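Local coordinates for alpha-actinin-like protein 1 (Schizosaccharomyces pombe, PDB 5BVR) that binds actin filaments through its tandem calponin-homology domains and takes part in actin-ring formation and organization, cytokinesis and septation, at residues L39-L49 with R70-I81. Residues are numbered along the deposited sequence; the frame is centred on the assembly and turned at random.
Sequences LSDGILLIQLL and RLENVNKALEYI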
ATOM      1  N   LEU A  39      -8.796 -15.449   0.089  1.00 19.84           N
ATOM      2  CA  LEU A  39      -7.536 -15.965   0.623  1.00 20.42           C
ATOM      3  C   LEU A  39      -7.716 -17.286   1.357  1.00 19.49           C
ATOM      4  O   LEU A  39      -6.744 -17.841   1.841  1.00 19.79           O
ATOM      5  CB  LEU A  39      -6.903 -14.985   1.603  1.00 20.63           C
ATOM      6  CG  LEU A  39      -6.702 -13.559   1.094  1.00 20.79           C
ATOM      7  CD1 LEU A  39      -5.945 -12.740   2.139  1.00 22.08           C
ATOM      8  CD2 LEU A  39      -5.990 -13.533  -0.223  1.00 21.33           C
ATOM      9  N   SER A  40      -8.951 -17.755   1.470  1.00 21.88           N
ATOM     10  CA  SER A  40      -9.258 -18.883   2.341  1.00 20.36           C
ATOM     11  C   SER A  40      -8.546 -20.175   2.022  1.00 21.19           C
ATOM     12  O   SER A  40      -8.291 -20.938   2.939  1.00 23.41           O
ATOM     13  CB  SER A  40     -10.758 -19.071   2.420  1.00 32.62           C
ATOM     14  OG  SER A  40     -11.310 -17.939   3.083  1.00 50.27           O
ATOM     15  N   ASP A  41      -8.179 -20.406   0.763  1.00 19.48           N
ATOM     16  CA  ASP A  41      -7.472 -21.645   0.420  1.00 21.25           C
ATOM     17  C   ASP A  41      -5.950 -21.528   0.460  1.00 19.49           C
ATOM     18  O   ASP A  41      -5.232 -22.490   0.143  1.00 19.95           O
ATOM     19  CB  ASP A  41      -7.940 -22.197  -0.934  1.00 21.00           C
ATOM     20  CG  ASP A  41      -7.574 -21.309  -2.112  1.00 26.14           C
ATOM     21  OD1 ASP A  41      -6.679 -20.438  -2.000  1.00 22.83           O
ATOM     22  OD2 ASP A  41      -8.209 -21.483  -3.179  1.00 31.49           O
ATOM     23  N   GLY A  42      -5.455 -20.351   0.834  1.00 18.15           N
ATOM     24  CA  GLY A  42      -4.030 -20.145   1.029  1.00 19.64           C
ATOM     25  C   GLY A  42      -3.214 -19.853  -0.211  1.00 18.14           C
ATOM     26  O   GLY A  42      -2.060 -19.430  -0.078  1.00 17.68           O
ATOM     27  N   ILE A  43      -3.778 -20.046  -1.399  1.00 18.48           N
ATOM     28  CA  ILE A  43      -2.964 -20.015  -2.614  1.00 17.93           C
ATOM     29  C   ILE A  43      -2.489 -18.591  -2.937  1.00 18.65           C
ATOM     30  O   ILE A  43      -1.313 -18.381  -3.216  1.00 19.98           O
ATOM     31  CB  ILE A  43      -3.706 -20.612  -3.808  1.00 19.25           C
ATOM     32  CG1 ILE A  43      -3.862 -22.115  -3.593  1.00 22.09           C
ATOM     33  CG2 ILE A  43      -2.964 -20.336  -5.131  1.00 21.93           C
ATOM     34  CD1 ILE A  43      -4.835 -22.750  -4.546  1.00 22.94           C
ATOM     35  N   LEU A  44      -3.399 -17.619  -2.913  1.00 17.94           N
ATOM     36  CA  LEU A  44      -3.005 -16.257  -3.281  1.00 18.21           C
ATOM     37  C   LEU A  44      -2.067 -15.652  -2.249  1.00 18.70           C
ATOM     38  O   LEU A  44      -1.185 -14.853  -2.589  1.00 18.76           O
ATOM     39  CB  LEU A  44      -4.218 -15.374  -3.506  1.00 20.94           C
ATOM     40  CG  LEU A  44      -5.064 -15.730  -4.730  1.00 22.89           C
ATOM     41  CD1 LEU A  44      -6.169 -14.725  -4.890  1.00 22.97           C
ATOM     42  CD2 LEU A  44      -4.251 -15.843  -6.027  1.00 25.36           C
ATOM     43  N   LEU A  45      -2.237 -16.032  -0.988  1.00 18.52           N
ATOM     44  CA  LEU A  45      -1.305 -15.589   0.038  1.00 18.03           C
ATOM     45  C   LEU A  45       0.094 -16.150  -0.227  1.00 16.59           C
ATOM     46  O   LEU A  45       1.085 -15.434  -0.198  1.00 17.96           O
ATOM     47  CB  LEU A  45      -1.806 -15.997   1.415  1.00 20.81           C
ATOM     48  CG  LEU A  45      -1.032 -15.531   2.633  1.00 19.52           C
ATOM     49  CD1 LEU A  45      -0.885 -14.009   2.610  1.00 22.33           C
ATOM     50  CD2 LEU A  45      -1.759 -16.005   3.895  1.00 23.26           C
ATOM     51  N   ILE A  46       0.194 -17.435  -0.526  1.00 16.89           N
ATOM     52  CA  ILE A  46       1.495 -17.999  -0.854  1.00 18.66           C
ATOM     53  C   ILE A  46       2.112 -17.300  -2.051  1.00 19.08           C
ATOM     54  O   ILE A  46       3.290 -16.925  -2.020  1.00 20.72           O
ATOM     55  CB  ILE A  46       1.374 -19.493  -1.120  1.00 18.13           C
ATOM     56  CG1 ILE A  46       1.121 -20.221   0.202  1.00 18.06           C
ATOM     57  CG2 ILE A  46       2.641 -20.058  -1.822  1.00 21.01           C
ATOM     58  CD1 ILE A  46       0.665 -21.674   0.019  1.00 18.56           C
ATOM     59  N   GLN A  47       1.324 -17.123  -3.104  1.00 20.48           N
ATOM     60  CA  GLN A  47       1.826 -16.465  -4.298  1.00 22.94           C
ATOM     61  C   GLN A  47       2.250 -15.019  -4.007  1.00 20.33           C
ATOM     62  O   GLN A  47       3.308 -14.583  -4.478  1.00 22.67           O
ATOM     63  CB  GLN A  47       0.795 -16.541  -5.422  1.00 22.72           C
ATOM     64  CG  GLN A  47       0.588 -17.984  -5.903  1.00 21.98           C
ATOM     65  CD  GLN A  47      -0.501 -18.144  -6.952  1.00 31.32           C
ATOM     66  OE1 GLN A  47      -1.538 -17.491  -6.908  1.00 33.97           O
ATOM     67  NE2 GLN A  47      -0.257 -19.024  -7.907  1.00 44.94           N
ATOM     68  N   LEU A  48       1.454 -14.277  -3.247  1.00 18.22           N
ATOM     69  CA  LEU A  48       1.858 -12.933  -2.818  1.00 16.87           C
ATOM     70  C   LEU A  48       3.239 -12.957  -2.156  1.00 20.52           C
ATOM     71  O   LEU A  48       4.124 -12.156  -2.489  1.00 21.23           O
ATOM     72  CB  LEU A  48       0.842 -12.319  -1.846  1.00 18.86           C
ATOM     73  CG  LEU A  48       1.231 -10.937  -1.306  1.00 18.77           C
ATOM     74  CD1 LEU A  48       1.159  -9.880  -2.391  1.00 21.10           C
ATOM     75  CD2 LEU A  48       0.337 -10.568  -0.137  1.00 20.17           C
ATOM     76  N   LEU A  49       3.435 -13.883  -1.226  1.00 18.56           N
ATOM     77  CA  LEU A  49       4.675 -13.957  -0.468  1.00 19.95           C
ATOM     78  C   LEU A  49       5.872 -14.250  -1.372  1.00 21.98           C
ATOM     79  O   LEU A  49       6.944 -13.680  -1.188  1.00 24.25           O
ATOM     80  CB  LEU A  49       4.563 -14.994   0.645  1.00 19.73           C
ATOM     81  CG  LEU A  49       3.602 -14.600   1.763  1.00 18.33           C
ATOM     82  CD1 LEU A  49       3.281 -15.814   2.647  1.00 19.27           C
ATOM     83  CD2 LEU A  49       4.157 -13.455   2.619  1.00 19.61           C
ATOM     84  N   ARG A  70      -6.449 -26.588   2.823  1.00 20.05           N
ATOM     85  CA  ARG A  70      -6.470 -25.132   2.916  1.00 18.30           C
ATOM     86  C   ARG A  70      -5.700 -24.719   4.153  1.00 19.50           C
ATOM     87  O   ARG A  70      -4.897 -23.788   4.114  1.00 18.68           O
ATOM     88  CB  ARG A  70      -7.917 -24.609   2.943  1.00 20.69           C
ATOM     89  CG  ARG A  70      -8.684 -24.933   1.654  1.00 24.35           C
ATOM     90  CD  ARG A  70     -10.013 -24.185   1.487  1.00 30.45           C
ATOM     91  NE  ARG A  70     -11.043 -24.599   2.423  1.00 41.87           N
ATOM     92  CZ  ARG A  70     -11.880 -25.617   2.225  1.00 49.70           C
ATOM     93  NH1 ARG A  70     -11.801 -26.352   1.121  1.00 53.66           N
ATOM     94  NH2 ARG A  70     -12.798 -25.906   3.144  1.00 43.91           N
ATOM     95  N   LEU A  71      -5.947 -25.393   5.269  1.00 19.16           N
ATOM     96  CA  LEU A  71      -5.192 -25.129   6.474  1.00 16.24           C
ATOM     97  C   LEU A  71      -3.696 -25.356   6.244  1.00 15.26           C
ATOM     98  O   LEU A  71      -2.884 -24.544   6.669  1.00 18.19           O
ATOM     99  CB  LEU A  71      -5.686 -25.979   7.638  1.00 17.43           C
ATOM    100  CG  LEU A  71      -7.085 -25.618   8.159  1.00 18.25           C
ATOM    101  CD1 LEU A  71      -7.616 -26.742   9.039  1.00 18.46           C
ATOM    102  CD2 LEU A  71      -7.091 -24.308   8.939  1.00 18.34           C
ATOM    103  N   GLU A  72      -3.332 -26.420   5.534  1.00 17.43           N
ATOM    104  CA  GLU A  72      -1.924 -26.677   5.248  1.00 16.91           C
ATOM    105  C   GLU A  72      -1.302 -25.519   4.479  1.00 16.98           C
ATOM    106  O   GLU A  72      -0.193 -25.068   4.805  1.00 20.48           O
ATOM    107  CB  GLU A  72      -1.744 -27.976   4.442  1.00 18.87           C
ATOM    108  CG  GLU A  72      -1.861 -29.252   5.232  1.00 28.67           C
ATOM    109  CD  GLU A  72      -1.777 -30.475   4.337  1.00 32.48           C
ATOM    110  OE1 GLU A  72      -1.551 -30.314   3.119  1.00 30.55           O
ATOM    111  OE2 GLU A  72      -1.958 -31.588   4.852  1.00 33.68           O
ATOM    112  N   ASN A  73      -2.006 -25.051   3.451  1.00 18.20           N
ATOM    113  CA  ASN A  73      -1.510 -23.934   2.648  1.00 17.14           C
ATOM    114  C   ASN A  73      -1.342 -22.686   3.489  1.00 17.25           C
ATOM    115  O   ASN A  73      -0.306 -22.033   3.438  1.00 17.55           O
ATOM    116  CB  ASN A  73      -2.417 -23.604   1.452  1.00 18.44           C
ATOM    117  CG  ASN A  73      -2.324 -24.627   0.324  1.00 19.35           C
ATOM    118  OD1 ASN A  73      -1.446 -25.491   0.309  1.00 20.72           O
ATOM    119  ND2 ASN A  73      -3.212 -24.501  -0.640  1.00 21.89           N
ATOM    120  N   VAL A  74      -2.353 -22.352   4.276  1.00 16.92           N
ATOM    121  CA  VAL A  74      -2.262 -21.139   5.050  1.00 15.84           C
ATOM    122  C   VAL A  74      -1.143 -21.247   6.096  1.00 16.27           C
ATOM    123  O   VAL A  74      -0.410 -20.278   6.335  1.00 16.62           O
ATOM    124  CB  VAL A  74      -3.615 -20.805   5.707  1.00 16.05           C
ATOM    125  CG1 VAL A  74      -3.467 -19.642   6.646  1.00 15.51           C
ATOM    126  CG2 VAL A  74      -4.646 -20.472   4.658  1.00 17.70           C
ATOM    127  N   ASN A  75      -1.022 -22.417   6.717  1.00 17.77           N
ATOM    128  CA  ASN A  75       0.007 -22.632   7.712  1.00 16.72           C
ATOM    129  C   ASN A  75       1.398 -22.459   7.075  1.00 19.38           C
ATOM    130  O   ASN A  75       2.286 -21.872   7.683  1.00 19.49           O
ATOM    131  CB  ASN A  75      -0.148 -24.010   8.352  1.00 19.64           C
ATOM    132  CG  ASN A  75       0.823 -24.246   9.483  1.00 26.41           C
ATOM    133  OD1 ASN A  75       0.766 -23.588  10.517  1.00 33.54           O
ATOM    134  ND2 ASN A  75       1.717 -25.205   9.295  1.00 29.18           N
ATOM    135  N   LYS A  76       1.566 -22.944   5.846  1.00 18.21           N
ATOM    136  CA  LYS A  76       2.819 -22.731   5.110  1.00 18.62           C
ATOM    137  C   LYS A  76       3.134 -21.241   4.996  1.00 19.12           C
ATOM    138  O   LYS A  76       4.255 -20.808   5.262  1.00 20.21           O
ATOM    139  CB  LYS A  76       2.716 -23.359   3.714  1.00 17.45           C
ATOM    140  CG  LYS A  76       3.929 -23.191   2.850  1.00 22.02           C
ATOM    141  CD  LYS A  76       3.704 -23.902   1.531  1.00 30.32           C
ATOM    142  CE  LYS A  76       4.813 -23.649   0.557  1.00 38.55           C
ATOM    143  NZ  LYS A  76       6.007 -24.439   0.952  1.00 46.86           N
ATOM    144  N   ALA A  77       2.134 -20.456   4.616  1.00 17.08           N
ATOM    145  CA  ALA A  77       2.310 -19.013   4.494  1.00 16.08           C
ATOM    146  C   ALA A  77       2.685 -18.379   5.823  1.00 17.91           C
ATOM    147  O   ALA A  77       3.594 -17.552   5.884  1.00 17.52           O
ATOM    148  CB  ALA A  77       1.051 -18.388   3.961  1.00 17.28           C
ATOM    149  N   LEU A  78       1.955 -18.736   6.875  1.00 16.27           N
ATOM    150  CA  LEU A  78       2.190 -18.129   8.177  1.00 18.31           C
ATOM    151  C   LEU A  78       3.566 -18.498   8.691  1.00 18.18           C
ATOM    152  O   LEU A  78       4.256 -17.650   9.260  1.00 19.02           O
ATOM    153  CB  LEU A  78       1.089 -18.513   9.173  1.00 19.50           C
ATOM    154  CG  LEU A  78      -0.336 -18.084   8.812  1.00 17.64           C
ATOM    155  CD1 LEU A  78      -1.291 -18.459   9.929  1.00 21.67           C
ATOM    156  CD2 LEU A  78      -0.421 -16.609   8.533  1.00 20.73           C
ATOM    157  N   GLU A  79       3.983 -19.737   8.468  1.00 19.97           N
ATOM    158  CA  GLU A  79       5.297 -20.149   8.923  1.00 20.79           C
ATOM    159  C   GLU A  79       6.374 -19.372   8.172  1.00 23.60           C
ATOM    160  O   GLU A  79       7.370 -18.962   8.784  1.00 23.71           O
ATOM    161  CB  GLU A  79       5.472 -21.666   8.782  1.00 24.17           C
ATOM    162  CG  GLU A  79       4.680 -22.443   9.836  1.00 35.61           C
ATOM    163  CD  GLU A  79       5.035 -22.026  11.260  1.00 49.56           C
ATOM    164  OE1 GLU A  79       6.245 -21.894  11.561  1.00 51.97           O
ATOM    165  OE2 GLU A  79       4.106 -21.812  12.067  1.00 54.60           O
ATOM    166  N   TYR A  80       6.176 -19.124   6.875  1.00 19.33           N
ATOM    167  CA  TYR A  80       7.139 -18.311   6.118  1.00 20.46           C
ATOM    168  C   TYR A  80       7.233 -16.899   6.713  1.00 22.57           C
ATOM    169  O   TYR A  80       8.323 -16.369   6.951  1.00 22.23           O
ATOM    170  CB  TYR A  80       6.770 -18.254   4.636  1.00 22.17           C
ATOM    171  CG  TYR A  80       7.653 -17.294   3.878  1.00 21.53           C
ATOM    172  CD1 TYR A  80       8.934 -17.663   3.481  1.00 26.68           C
ATOM    173  CD2 TYR A  80       7.226 -16.002   3.608  1.00 24.98           C
ATOM    174  CE1 TYR A  80       9.748 -16.778   2.814  1.00 30.56           C
ATOM    175  CE2 TYR A  80       8.034 -15.110   2.936  1.00 27.76           C
ATOM    176  CZ  TYR A  80       9.291 -15.505   2.542  1.00 31.61           C
ATOM    177  OH  TYR A  80      10.090 -14.598   1.873  1.00 38.43           O
ATOM    178  N   ILE A  81       6.080 -16.297   6.965  1.00 17.68           N
ATOM    179  CA  ILE A  81       6.032 -14.956   7.542  1.00 18.34           C
ATOM    180  C   ILE A  81       6.765 -14.890   8.890  1.00 19.04           C
ATOM    181  O   ILE A  81       7.595 -13.983   9.131  1.00 21.13           O
ATOM    182  CB  ILE A  81       4.570 -14.496   7.667  1.00 18.32           C
ATOM    183  CG1 ILE A  81       3.979 -14.325   6.257  1.00 18.19           C
ATOM    184  CG2 ILE A  81       4.471 -13.179   8.447  1.00 19.26           C
ATOM    185  CD1 ILE A  81       2.447 -14.146   6.239  1.00 17.08           C
TER
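D41 and R70 (CA to CA 4.4 Å) and G42 and V74 (4.5 Å) are the close backbone pairs; beyond them helix 43-49 runs at 26° to 70-81, the axes 8.8 Å apart at closest approach. G42, at the N-cap with a positive phi, permits this: a side chain there would clash with N73 CB. Just before it, D41 OD1 accepts from I43 N in an Asx turn. N73 ND2 donates to D41 O at 3.0 Å, almost in line with the C=O bond (172°) and in the plane of the N73 amide; ND2 also donates to N61 O. R70 CG and CD run along D41, both 3.7 Å from its CA, while NH1 bonds the P64 and R65 carbonyls. Farther along, A77 CB touches L45 CD2 and L49 CD1, each at 3.7 Å. Both L49 methyls lie against Y80 CD2 and I81, CD2 of L49 coming to 3.7 Å from I81 CG1. I46, with CG1 beside its own backbone N (chi1 -72°), puts CD1 3.6 Å from N73 O, the two side chains crossing at about a right angle. A leucine in place of N73 would probably leave the D41 and N61 carbonyls without this shared donor. Within the first calponin-homology domain, hydrogen bonds and the R70 and V74 side chains thus cover the turn entering helix 43-53, and apolar contacts join that helix to helix 67-83.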